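Local structure of methionine-binding lipoprotein MetQ (Bacillus subtilis subsp. subtilis, 4GOT) at residues P26-K31 and M224-S229; F89-K94 and D192-E197; I130-K135 and K144-N149. The protein probably binds methionine and passes it to the membrane-bound permease of the MetNPQ ABC transporter, and is involved in methionine sulfoxide transport. One frame throughout, in Å; residues are numbered along the deposited sequence.

Contact 1 (P26-K31 and M224-S229); sequences PLLKEK and MEVLHS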
# COMPACT_ATOMS: atom_id res chain seq x y z
N PRO A 26 1.66 -23.77 -2.97
CA PRO A 26 1.35 -25.18 -2.70
C PRO A 26 -0.07 -25.43 -2.16
O PRO A 26 -0.64 -26.52 -2.39
CB PRO A 26 2.42 -25.62 -1.69
CG PRO A 26 3.12 -24.39 -1.25
CD PRO A 26 2.83 -23.29 -2.22
N LEU A 27 -0.62 -24.45 -1.44
CA LEU A 27 -1.98 -24.52 -0.98
C LEU A 27 -3.00 -24.40 -2.16
O LEU A 27 -4.06 -25.07 -2.16
CB LEU A 27 -2.24 -23.47 0.12
CG LEU A 27 -1.30 -23.48 1.35
CD1 LEU A 27 -1.77 -22.36 2.29
CD2 LEU A 27 -1.27 -24.80 2.10
N LEU A 28 -2.68 -23.59 -3.16
CA LEU A 28 -3.51 -23.53 -4.39
C LEU A 28 -3.45 -24.81 -5.22
O LEU A 28 -4.46 -25.22 -5.79
CB LEU A 28 -3.10 -22.35 -5.29
CG LEU A 28 -3.70 -21.02 -4.89
CD1 LEU A 28 -3.00 -19.91 -5.67
CD2 LEU A 28 -5.22 -21.03 -5.06
N LYS A 29 -2.28 -25.43 -5.34
CA LYS A 29 -2.16 -26.74 -6.01
C LYS A 29 -3.01 -27.82 -5.30
O LYS A 29 -3.64 -28.66 -5.95
CB LYS A 29 -0.68 -27.15 -6.12
CG LYS A 29 -0.46 -28.38 -7.00
CD LYS A 29 1.02 -28.72 -7.22
CE LYS A 29 1.63 -29.54 -6.08
NZ LYS A 29 2.70 -30.49 -6.55
N GLU A 30 -3.08 -27.76 -3.96
CA GLU A 30 -3.99 -28.63 -3.18
C GLU A 30 -5.49 -28.46 -3.47
O GLU A 30 -6.31 -29.34 -3.14
CB GLU A 30 -3.71 -28.50 -1.66
CG GLU A 30 -2.49 -29.33 -1.21
CD GLU A 30 -1.83 -28.87 0.10
OE1 GLU A 30 -2.46 -28.13 0.90
OE2 GLU A 30 -0.66 -29.26 0.34
N LYS A 31 -5.84 -27.32 -4.09
CA LYS A 31 -7.17 -27.01 -4.56
C LYS A 31 -7.34 -27.20 -6.06
O LYS A 31 -8.41 -26.90 -6.61
CB LYS A 31 -7.53 -25.57 -4.20
CG LYS A 31 -7.66 -25.32 -2.70
CD LYS A 31 -8.15 -23.91 -2.43
CE LYS A 31 -8.06 -23.53 -0.96
NZ LYS A 31 -9.12 -24.14 -0.13
N MSE A 224 -8.71 -16.40 -2.74
CA MSE A 224 -9.15 -15.72 -1.51
C MSE A 224 -9.13 -16.67 -0.34
O MSE A 224 -8.72 -16.30 0.74
CB MSE A 224 -10.56 -15.13 -1.67
CG MSE A 224 -10.66 -14.03 -2.71
SE MSE A 224 -9.17 -12.77 -2.64
CE MSE A 224 -9.49 -11.99 -0.89
N GLU A 225 -9.58 -17.91 -0.57
CA GLU A 225 -9.56 -18.98 0.42
C GLU A 225 -8.16 -19.25 0.97
O GLU A 225 -7.96 -19.31 2.17
CB GLU A 225 -10.12 -20.27 -0.17
CG GLU A 225 -11.62 -20.43 -0.00
CD GLU A 225 -12.15 -21.80 -0.47
OE1 GLU A 225 -11.35 -22.69 -0.86
OE2 GLU A 225 -13.39 -21.99 -0.43
N VAL A 226 -7.19 -19.47 0.10
CA VAL A 226 -5.81 -19.67 0.56
C VAL A 226 -5.25 -18.44 1.31
O VAL A 226 -4.61 -18.60 2.37
CB VAL A 226 -4.87 -20.10 -0.58
CG1 VAL A 226 -3.44 -20.13 -0.08
CG2 VAL A 226 -5.28 -21.47 -1.12
N LEU A 227 -5.51 -17.24 0.79
CA LEU A 227 -4.95 -15.99 1.38
C LEU A 227 -5.57 -15.65 2.76
O LEU A 227 -5.03 -14.81 3.54
CB LEU A 227 -5.08 -14.81 0.44
CG LEU A 227 -4.32 -14.85 -0.86
CD1 LEU A 227 -4.71 -13.66 -1.76
CD2 LEU A 227 -2.82 -14.92 -0.63
N HIS A 228 -6.64 -16.34 3.09
CA HIS A 228 -7.23 -16.22 4.46
C HIS A 228 -7.00 -17.46 5.29
O HIS A 228 -7.50 -17.53 6.40
CB HIS A 228 -8.71 -15.82 4.39
CG HIS A 228 -8.84 -14.42 3.95
ND1 HIS A 228 -8.76 -13.37 4.85
CD2 HIS A 228 -8.87 -13.86 2.71
CE1 HIS A 228 -8.76 -12.23 4.17
NE2 HIS A 228 -8.82 -12.50 2.88
N SER A 229 -6.23 -18.42 4.78
CA SER A 229 -5.93 -19.64 5.59
C SER A 229 -5.13 -19.31 6.87
O SER A 229 -4.44 -18.27 6.94
CB SER A 229 -5.16 -20.68 4.76
OG SER A 229 -3.86 -20.22 4.42
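Lys-31 and Glu-225 form a salt bridge between the loop that follows helix 14-29 and the last turn of helix 218-227. Lys-31 NZ gives a hydrogen bond to Glu-225 OE1 at 2.8 Å. The ammonium reaches OE1 on its anti side, 29° out of the carboxylate plane. A bend at the last torsion of the lysine (chi4 -76°) turns NZ toward the acid, while the chain behind it runs past Val-226 in the opposite direction. In the modelled conformer of the valine, Lys-31 CE lies 3.5 Å from Val-226 CG2.

Val-226 is the apolar wedge of the contact, and in that conformer its two methyls divide the work. Val-226 CG1, anti to the backbone N (chi1 173°), meets Leu-27 CB at 3.6 Å and also touches Leu-27 CD1. Val-226 CG2 lies between the lysine methylene and the leucines, 4.0 Å from Leu-28 CD2.

Nearby, Leu-27 CD1 comes within 3.7 Å of Ser-229 OG, a hydroxyl whose polar needs are met on its own side. Ser-229 OG donates to Val-226 O at 2.7 Å, in the carbonyl plane, and accepts from the backbone N of Ile-232. Val-226 O takes a second bond from Ser-229 N at 2.9 Å, so two donors of one residue grip it. An alanine here would probably leave the N-H of Ile-232 without its cap and Val-226 O with one donor fewer.

Val-226 also packs on Ala-24 of helix 14-29 and on Ile-232 of helix 230-239, and Leu-27 touches Lys-231 of the latter. Ser-229 thus sits at the N-cap of helix 230-239, in a short turn that joins two consecutive helices and is packed against a third by a valine-leucine seam flanked by a salt bridge.

Contact 2 (F89-K94 and D192-E197); sequences FGIYSK and DAIEVE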
# COMPACT_ATOMS: atom_id res chain seq x y z
N PHE A 89 1.53 2.72 7.39
CA PHE A 89 2.42 3.69 6.77
C PHE A 89 3.49 4.19 7.76
O PHE A 89 3.25 4.34 8.98
CB PHE A 89 1.56 4.89 6.34
CG PHE A 89 1.95 5.54 5.03
CD1 PHE A 89 2.93 5.04 4.20
CD2 PHE A 89 1.22 6.63 4.60
CE1 PHE A 89 3.24 5.65 3.00
CE2 PHE A 89 1.50 7.23 3.38
CZ PHE A 89 2.53 6.74 2.57
N GLY A 90 4.68 4.43 7.21
CA GLY A 90 5.81 4.94 7.98
C GLY A 90 6.38 6.27 7.49
O GLY A 90 6.38 6.58 6.25
N ILE A 91 6.86 7.04 8.47
CA ILE A 91 7.72 8.20 8.26
C ILE A 91 9.12 7.92 8.79
O ILE A 91 9.28 7.35 9.89
CB ILE A 91 7.20 9.46 8.96
CG1 ILE A 91 5.73 9.73 8.56
CG2 ILE A 91 8.14 10.63 8.62
CD1 ILE A 91 4.98 10.69 9.47
N TYR A 92 10.12 8.32 7.99
CA TYR A 92 11.51 7.98 8.19
C TYR A 92 12.35 9.27 8.14
O TYR A 92 12.00 10.22 7.43
CB TYR A 92 11.96 7.05 7.06
CG TYR A 92 11.32 5.68 7.09
CD1 TYR A 92 10.02 5.48 6.59
CD2 TYR A 92 12.01 4.58 7.60
CE1 TYR A 92 9.43 4.24 6.62
CE2 TYR A 92 11.42 3.33 7.62
CZ TYR A 92 10.12 3.16 7.13
OH TYR A 92 9.51 1.92 7.14
N SER A 93 13.43 9.31 8.92
CA SER A 93 14.40 10.41 8.86
C SER A 93 15.77 9.89 9.27
O SER A 93 15.85 9.19 10.26
CB SER A 93 14.01 11.53 9.83
OG SER A 93 14.88 12.64 9.66
N LYS A 94 16.85 10.27 8.55
CA LYS A 94 18.22 9.99 9.05
C LYS A 94 18.69 11.03 10.05
O LYS A 94 19.69 10.84 10.71
CB LYS A 94 19.23 9.96 7.89
CG LYS A 94 18.93 8.97 6.79
CD LYS A 94 19.50 7.60 7.08
CE LYS A 94 19.95 6.93 5.79
NZ LYS A 94 21.13 7.61 5.15
N ASP A 192 12.94 0.99 12.27
CA ASP A 192 13.56 2.13 11.63
C ASP A 192 12.67 3.36 11.44
O ASP A 192 13.20 4.44 11.40
CB ASP A 192 14.08 1.76 10.24
CG ASP A 192 14.98 0.54 10.25
OD1 ASP A 192 15.63 0.21 11.28
OD2 ASP A 192 15.03 -0.10 9.20
N ALA A 193 11.37 3.21 11.26
CA ALA A 193 10.50 4.41 11.10
C ALA A 193 10.46 5.25 12.39
O ALA A 193 10.56 4.70 13.47
CB ALA A 193 9.10 3.99 10.70
N ILE A 194 10.33 6.57 12.26
CA ILE A 194 10.19 7.49 13.42
C ILE A 194 8.71 7.73 13.85
O ILE A 194 8.43 8.21 14.96
CB ILE A 194 10.94 8.85 13.19
CG1 ILE A 194 10.34 9.71 12.06
CG2 ILE A 194 12.44 8.63 12.91
CD1 ILE A 194 10.81 11.16 12.14
N GLU A 195 7.78 7.38 12.96
CA GLU A 195 6.34 7.42 13.20
C GLU A 195 5.69 6.35 12.31
O GLU A 195 6.07 6.23 11.14
CB GLU A 195 5.78 8.80 12.86
CG GLU A 195 4.28 9.03 13.13
CD GLU A 195 3.98 9.52 14.53
OE1 GLU A 195 4.92 9.64 15.35
OE2 GLU A 195 2.78 9.79 14.78
N VAL A 196 4.79 5.56 12.90
CA VAL A 196 3.99 4.51 12.23
C VAL A 196 2.49 4.83 12.39
O VAL A 196 2.05 5.17 13.49
CB VAL A 196 4.29 3.07 12.80
CG1 VAL A 196 3.61 1.99 11.97
CG2 VAL A 196 5.79 2.81 12.89
N GLU A 197 1.75 4.77 11.28
CA GLU A 197 0.28 4.86 11.23
C GLU A 197 -0.45 3.97 12.22
O GLU A 197 -0.15 2.78 12.34
CB GLU A 197 -0.17 4.43 9.84
CG GLU A 197 -1.56 4.89 9.43
CD GLU A 197 -1.97 4.42 8.04
OE1 GLU A 197 -1.42 3.40 7.55
OE2 GLU A 197 -2.86 5.08 7.42
O HOH W 1 13.90 6.69 10.20
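Ile-91 faces two consecutive residues, Ile-194 and Glu-195, which makes a classic beta bulge where the segments 89-94 and 192-197 pair antiparallel. The evidence is a shared acceptor: Ile-91 O takes Ile-194 N at 2.7 Å, nearly along the C=O axis, while the bond from Glu-195 N is weak at 3.4 Å. In return Ile-91 N donates to Glu-195 O at 2.9 Å.

The bulge also sets the side chains. Ile-194 CG1 stands between the backbone N and the carbonyl carbon (chi1 66°), which brings it against Ile-91 O and lets CD1 touch Ser-93 CB. Ile-91 and Glu-195 lie side by side, CD1 of the isoleucine 4.0 Å from CB of the glutamate. Beyond the bulge, Ala-193 CB rests over one face of the Tyr-92 ring, 4.0 Å from its centroid, as a CH-pi contact displaced toward the rim. Water 1 bridges Ser-93 N and Asp-192 O next to this ring.

At the other end Glu-197 grips Phe-89 twice. Glu-197 N donates to Phe-89 O at 2.8 Å, and Phe-89 N donates to Glu-197 OE1 at 3.0 Å, almost straight at the hydrogen (176°) but from 36° above the carboxylate plane. OE1 is also salt-bridged to Arg-119, so the same oxygen ties the residue just before strand 90-92 to an arginine of the ligand pocket. The Phe-89 side chain lies about 5 Å from the bound selenomethionine.

Strand 195-196 forms an outer edge of its five-stranded mixed sheet. Strand 90-92 lies between it and strand 174-177, bonded there through Gly-90 to Ile-177 and Tyr-92 to Val-175, and helix 117-126 covers Phe-89 and Glu-195 through Met-123.

Contact 3 (I130-K135 and K144-N149); sequences ITLDSK and KDIKKN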
# COMPACT_ATOMS: atom_id res chain seq x y z
N ILE A 130 0.03 19.80 11.87
CA ILE A 130 -0.92 20.54 11.01
C ILE A 130 -2.36 20.29 11.44
O ILE A 130 -2.62 19.36 12.21
CB ILE A 130 -0.78 20.18 9.51
CG1 ILE A 130 -1.15 18.71 9.24
CG2 ILE A 130 0.62 20.50 9.01
CD1 ILE A 130 -1.27 18.37 7.76
N THR A 131 -3.28 21.13 10.99
CA THR A 131 -4.71 20.81 11.11
C THR A 131 -5.27 20.79 9.68
O THR A 131 -4.82 21.56 8.81
CB THR A 131 -5.52 21.78 11.99
OG1 THR A 131 -5.59 23.03 11.33
CG2 THR A 131 -4.91 22.00 13.39
N LEU A 132 -6.20 19.86 9.44
CA LEU A 132 -6.90 19.72 8.17
C LEU A 132 -8.33 20.22 8.34
O LEU A 132 -8.89 20.14 9.46
CB LEU A 132 -6.90 18.25 7.70
CG LEU A 132 -5.57 17.68 7.19
CD1 LEU A 132 -5.70 16.16 7.11
CD2 LEU A 132 -5.13 18.25 5.85
N ASP A 133 -8.89 20.79 7.27
CA ASP A 133 -10.31 21.20 7.23
C ASP A 133 -11.26 20.04 7.66
O ASP A 133 -11.35 19.01 6.98
CB ASP A 133 -10.64 21.65 5.80
CG ASP A 133 -12.06 22.19 5.64
OD1 ASP A 133 -12.84 22.28 6.61
OD2 ASP A 133 -12.41 22.53 4.50
N SER A 134 -11.98 20.19 8.78
CA SER A 134 -12.84 19.12 9.25
C SER A 134 -14.04 18.82 8.31
O SER A 134 -14.74 17.82 8.49
CB SER A 134 -13.33 19.42 10.66
OG SER A 134 -14.24 20.50 10.64
N LYS A 135 -14.31 19.71 7.34
CA LYS A 135 -15.41 19.52 6.38
C LYS A 135 -15.00 18.64 5.22
O LYS A 135 -15.80 18.42 4.34
CB LYS A 135 -15.95 20.88 5.87
CG LYS A 135 -16.44 21.78 6.98
CD LYS A 135 -16.94 23.13 6.49
CE LYS A 135 -17.48 23.94 7.66
NZ LYS A 135 -18.12 25.23 7.29
N LYS A 144 -4.33 21.36 -0.41
CA LYS A 144 -5.28 22.49 -0.41
C LYS A 144 -6.11 22.55 0.88
O LYS A 144 -6.63 23.58 1.21
CB LYS A 144 -6.25 22.41 -1.59
CG LYS A 144 -5.71 22.95 -2.91
CD LYS A 144 -6.70 22.75 -4.06
CE LYS A 144 -6.05 23.00 -5.42
NZ LYS A 144 -6.94 22.67 -6.57
N ASP A 145 -6.21 21.44 1.61
CA ASP A 145 -7.09 21.35 2.79
C ASP A 145 -6.40 21.64 4.14
O ASP A 145 -7.07 21.62 5.17
CB ASP A 145 -7.78 19.98 2.81
CG ASP A 145 -8.72 19.77 1.62
OD1 ASP A 145 -9.57 20.66 1.39
OD2 ASP A 145 -8.63 18.71 0.93
N ILE A 146 -5.10 21.92 4.12
CA ILE A 146 -4.38 22.36 5.34
C ILE A 146 -4.95 23.70 5.88
O ILE A 146 -4.99 24.71 5.18
CB ILE A 146 -2.84 22.42 5.15
CG1 ILE A 146 -2.27 21.02 4.88
CG2 ILE A 146 -2.17 23.04 6.38
CD1 ILE A 146 -0.82 20.96 4.36
N LYS A 147 -5.41 23.69 7.12
CA LYS A 147 -5.90 24.92 7.75
C LYS A 147 -4.79 25.61 8.53
O LYS A 147 -4.60 26.79 8.35
CB LYS A 147 -7.10 24.64 8.65
CG LYS A 147 -8.36 24.41 7.85
CD LYS A 147 -9.02 25.71 7.41
CE LYS A 147 -9.71 25.55 6.06
NZ LYS A 147 -11.00 26.28 6.02
N LYS A 148 -4.09 24.86 9.38
CA LYS A 148 -3.02 25.40 10.22
C LYS A 148 -1.74 24.64 9.97
O LYS A 148 -1.77 23.42 9.80
CB LYS A 148 -3.35 25.28 11.69
CG LYS A 148 -4.62 25.99 12.11
CD LYS A 148 -4.53 26.40 13.56
CE LYS A 148 -5.86 26.92 14.07
NZ LYS A 148 -5.67 27.89 15.20
N ASN A 149 -0.63 25.38 9.96
CA ASN A 149 0.72 24.87 9.68
C ASN A 149 1.73 25.69 10.50
O ASN A 149 2.50 26.45 9.94
CB ASN A 149 1.01 25.02 8.16
CG ASN A 149 2.33 24.41 7.74
OD1 ASN A 149 3.02 23.79 8.54
ND2 ASN A 149 2.67 24.56 6.48
O HOH W 2 -10.13 22.89 2.52
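A two-stranded antiparallel sheet with a classic beta bulge joins Thr-131 to both Lys-147 and Lys-148. Thr-131 O accepts from Lys-147 N at 2.8 Å and more weakly from Lys-148 N, while Thr-131 N donates to Lys-148 O at 3.0 Å. The threonine hydroxyl sits between the backbone N and the carbonyl carbon (chi1 69°), which sets Thr-131 OG1 3.2 Å from Lys-148 CB and lets it take a weak bond from Lys-148 N.

Past the bulge the register is closed by Asp-133 N, which donates to Asp-145 O at 2.9 Å. Asp-133 OD1 accepts from Lys-135 N in an Asx turn. Water 2 links Asp-133 OD2 to Asp-145 OD1, 4.6 Å apart, and may ease the repulsion of the carboxylates; Asp-145 OD2 accepts from the backbone N of Thr-142. Lys-147 lies alongside Asp-133, with NZ short of a salt bridge.

Among the apolar side chains, Ile-146 CG1 meets Ile-130 CD1 at 4.0 Å, the two crossing at about a right angle, and also touches Leu-132 CD2. Ile-130 and Leu-132 both pack on Leu-121, making this a surface beta hairpin with a classic bulge, its first arm against helix 117-126.

In the fold
Along the chain, contact 1 brackets the other two: its segments lie near the two ends, contact 2 joins segments 98 residues apart at their closest ends within that span, and contact 3 is a local pairing inside contact 2. Contact 1 involves helices 14-29 and 218-227; Leu-227 rests on strand 206-211 of the six-stranded sheet. Contact 2 belongs to the five-stranded sheet, and contact 3 is a separate two-stranded sheet. Contacts 2 and 3 have centres about 22 Å apart and share helix 117-126 as a neighbour. The centre of contact 1 lies about 33 and 44 Å from theirs, across the middle of the chain, consistent with a two-lobed binding protein holding its ligand between lobes.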